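Local coordinates for protein insensitive (Drosophila melanogaster, PDB 4IX7) that represses genes of neural development by binding the palindromic DNA site CCAATTGG through its BEN domain, and serves as a corepressor that inhibits Notch signaling, at residues Val26-Leu29 against Ala30-Leu34. Sequence-based numbering, arbitrary orientation. Where two conformers were deposited one is given.
With nucleotides of chain B.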
loop_
_atom_site.group_PDB
_atom_site.type_symbol
_atom_site.label_atom_id
_atom_site.label_comp_id
_atom_site.label_asym_id
_atom_site.label_seq_id
_atom_site.Cartn_x
_atom_site.Cartn_y
_atom_site.Cartn_z
ATOM N N VAL C 26 -7.347 5.429 14.466
ATOM C CA VAL C 26 -6.975 4.314 13.591
ATOM C C VAL C 26 -7.654 4.467 12.233
ATOM O O VAL C 26 -8.830 4.120 12.076
ATOM C CB VAL C 26 -7.328 2.943 14.195
ATOM C CG1 VAL C 26 -6.824 1.813 13.280
ATOM C CG2 VAL C 26 -6.736 2.807 15.597
ATOM N N CYS C 27 -6.895 4.991 11.273
ATOM C CA CYS C 27 -7.405 5.380 9.954
ATOM C C CYS C 27 -8.216 4.288 9.293
ATOM O O CYS C 27 -9.331 4.523 8.823
ATOM C CB CYS C 27 -6.239 5.787 9.040
ATOM S SG CYS C 27 -6.675 6.061 7.286
ATOM N N SER C 28 -7.656 3.084 9.266
ATOM C CA SER C 28 -8.285 1.993 8.547
ATOM C C SER C 28 -9.631 1.592 9.142
ATOM O O SER C 28 -10.590 1.334 8.413
ATOM C CB SER C 28 -7.346 0.796 8.470
ATOM O OG SER C 28 -7.877 -0.164 7.581
ATOM N N LEU C 29 -9.709 1.556 10.465
ATOM C CA LEU C 29 -10.948 1.156 11.111
ATOM C C LEU C 29 -12.012 2.239 10.929
ATOM O O LEU C 29 -13.182 1.928 10.738
ATOM C CB LEU C 29 -10.710 0.861 12.587
ATOM C CG LEU C 29 -9.808 -0.343 12.863
ATOM C CD1 LEU C 29 -9.621 -0.500 14.370
ATOM C CD2 LEU C 29 -10.402 -1.605 12.260
ATOM N N ALA C 30 -11.600 3.502 10.973
ATOM C CA ALA C 30 -12.541 4.601 10.760
ATOM C C ALA C 30 -13.140 4.511 9.356
ATOM O O ALA C 30 -14.353 4.659 9.164
ATOM C CB ALA C 30 -11.850 5.942 10.967
ATOM N N THR C 31 -12.272 4.238 8.387
ATOM C CA THR C 31 -12.669 4.116 6.991
ATOM C C THR C 31 -13.642 2.951 6.811
ATOM O O THR C 31 -14.685 3.088 6.170
ATOM C CB THR C 31 -11.427 3.943 6.107
ATOM O OG1 THR C 31 -10.584 5.084 6.287
ATOM C CG2 THR C 31 -11.805 3.858 4.633
ATOM N N ARG C 32 -13.320 1.805 7.402
ATOM C CA ARG C 32 -14.189 0.637 7.303
ATOM C C ARG C 32 -15.574 0.927 7.864
ATOM O O ARG C 32 -16.585 0.550 7.271
ATOM C CB ARG C 32 -13.573 -0.570 8.022
ATOM C CG ARG C 32 -12.342 -1.134 7.336
ATOM C CD ARG C 32 -11.687 -2.231 8.172
ATOM N NE ARG C 32 -10.569 -2.819 7.445
ATOM C CZ ARG C 32 -10.671 -3.878 6.649
ATOM N NH1 ARG C 32 -9.600 -4.331 6.010
ATOM N NH2 ARG C 32 -11.839 -4.489 6.495
ATOM N N LYS C 33 -15.625 1.603 9.011
ATOM C CA LYS C 33 -16.919 1.883 9.626
ATOM C C LYS C 33 -17.766 2.786 8.745
ATOM O O LYS C 33 -18.962 2.544 8.565
ATOM C CB LYS C 33 -16.763 2.497 11.019
ATOM C CG LYS C 33 -18.090 2.727 11.739
ATOM C CD LYS C 33 -18.898 1.434 11.853
ATOM C CE LYS C 33 -20.009 1.562 12.892
ATOM N NZ LYS C 33 -20.824 0.318 13.037
ATOM N N LEU C 34 -17.151 3.826 8.191
ATOM C CA LEU C 34 -17.895 4.715 7.303
ATOM C C LEU C 34 -18.391 3.931 6.094
ATOM O O LEU C 34 -19.537 4.090 5.679
ATOM C CB LEU C 34 -17.030 5.904 6.868
ATOM C CG LEU C 34 -16.677 6.908 7.972
ATOM C CD1 LEU C 34 -15.615 7.886 7.494
ATOM C CD2 LEU C 34 -17.931 7.657 8.402
ATOM P P DC B 4 -7.307 -2.846 10.202
ATOM O OP1 DC B 4 -6.782 -1.898 11.214
ATOM O OP2 DC B 4 -8.132 -2.360 9.072
ATOM O "O5'" DC B 4 -6.104 -3.643 9.541
ATOM C "C5'" DC B 4 -5.195 -4.310 10.405
ATOM C "C4'" DC B 4 -4.277 -5.167 9.564
ATOM O "O4'" DC B 4 -5.052 -6.175 8.883
ATOM C "C3'" DC B 4 -3.575 -4.417 8.435
ATOM O "O3'" DC B 4 -2.243 -4.233 8.882
ATOM C "C2'" DC B 4 -3.670 -5.340 7.216
ATOM C "C1'" DC B 4 -4.272 -6.610 7.788
ATOM N N1 DC B 4 -5.211 -7.316 6.878
ATOM C C2 DC B 4 -4.888 -8.595 6.413
ATOM O O2 DC B 4 -3.821 -9.098 6.776
ATOM N N3 DC B 4 -5.744 -9.231 5.583
ATOM C C4 DC B 4 -6.890 -8.639 5.214
ATOM N N4 DC B 4 -7.715 -9.307 4.389
ATOM C C5 DC B 4 -7.228 -7.324 5.664
ATOM C C6 DC B 4 -6.370 -6.706 6.486
ATOM P P DT B 3 -13.537 -5.293 10.412
ATOM O OP1 DT B 3 -13.883 -4.262 11.418
ATOM O OP2 DT B 3 -13.991 -5.201 9.018
ATOM O "O5'" DT B 3 -11.937 -5.407 10.366
ATOM C "C5'" DT B 3 -11.261 -5.469 11.592
ATOM C "C4'" DT B 3 -9.789 -5.671 11.311
ATOM O "O4'" DT B 3 -9.610 -6.991 10.742
ATOM C "C3'" DT B 3 -9.187 -4.693 10.307
ATOM O "O3'" DT B 3 -8.128 -3.988 10.968
ATOM C "C2'" DT B 3 -8.717 -5.580 9.157
ATOM C "C1'" DT B 3 -8.523 -6.923 9.832
ATOM N N1 DT B 3 -8.636 -8.106 8.949
ATOM C C2 DT B 3 -7.649 -9.076 9.015
ATOM O O2 DT B 3 -6.671 -8.990 9.746
ATOM N N3 DT B 3 -7.848 -10.143 8.176
ATOM C C4 DT B 3 -8.922 -10.351 7.335
ATOM O O4 DT B 3 -9.004 -11.351 6.627
ATOM C C5 DT B 3 -9.917 -9.310 7.328
ATOM C C7 DT B 3 -11.123 -9.422 6.442
ATOM C C6 DT B 3 -9.742 -8.259 8.135
#
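A30 gives its backbone N to the O of V26, the N-cap residue, at 3.0 Å, closing the first turn of helix 27-38. Its lone methyl fits a buried place, where CB packs against I22 and W24.

T31 follows on the side facing helices 70-84 and 88-112. With OG1 beside its own backbone N (chi1 -59°), the hydroxyl turns back up the helix and donates to C27 O at 2.9 Å, coming from above the carbonyl plane, while T31 N reaches the same oxygen. The buried hydroxyl thus pays its polar cost inside the helix, leaving the rest of the side chain to meet V80 and I95. Lacking the hydroxyl, a valine here would probably leave C27 O with one donor in this turn, the backbone N-H.

At R32 the start of helix 27-38 in the BEN domain, the DNA-binding part of the protein, meets the phosphates. From S28, OG swings anti to the backbone N (chi1 -170°) and donates to OP2 of DC4 of chain B at 2.7 Å; in the conformer described, R32 NE donates to that same oxygen at 3.0 Å along a bent path (136°), so residues a helical turn apart share one phosphate oxygen. C2' of DT3 of chain B lies over one guanidinium face, toward its rim, and NH2 adds a weak bond to that nucleotide's OP2. NH1 pairs with D101, which probably steadies the group. Beside it, L29 CD2 rests 3.5 Å from O3' of DT3 of chain B, a nonpolar flank to the phosphates.

K33 N bonds L29 O at 3.0 Å; the lysine side chain leads away, its charged amine suiting an exposed position.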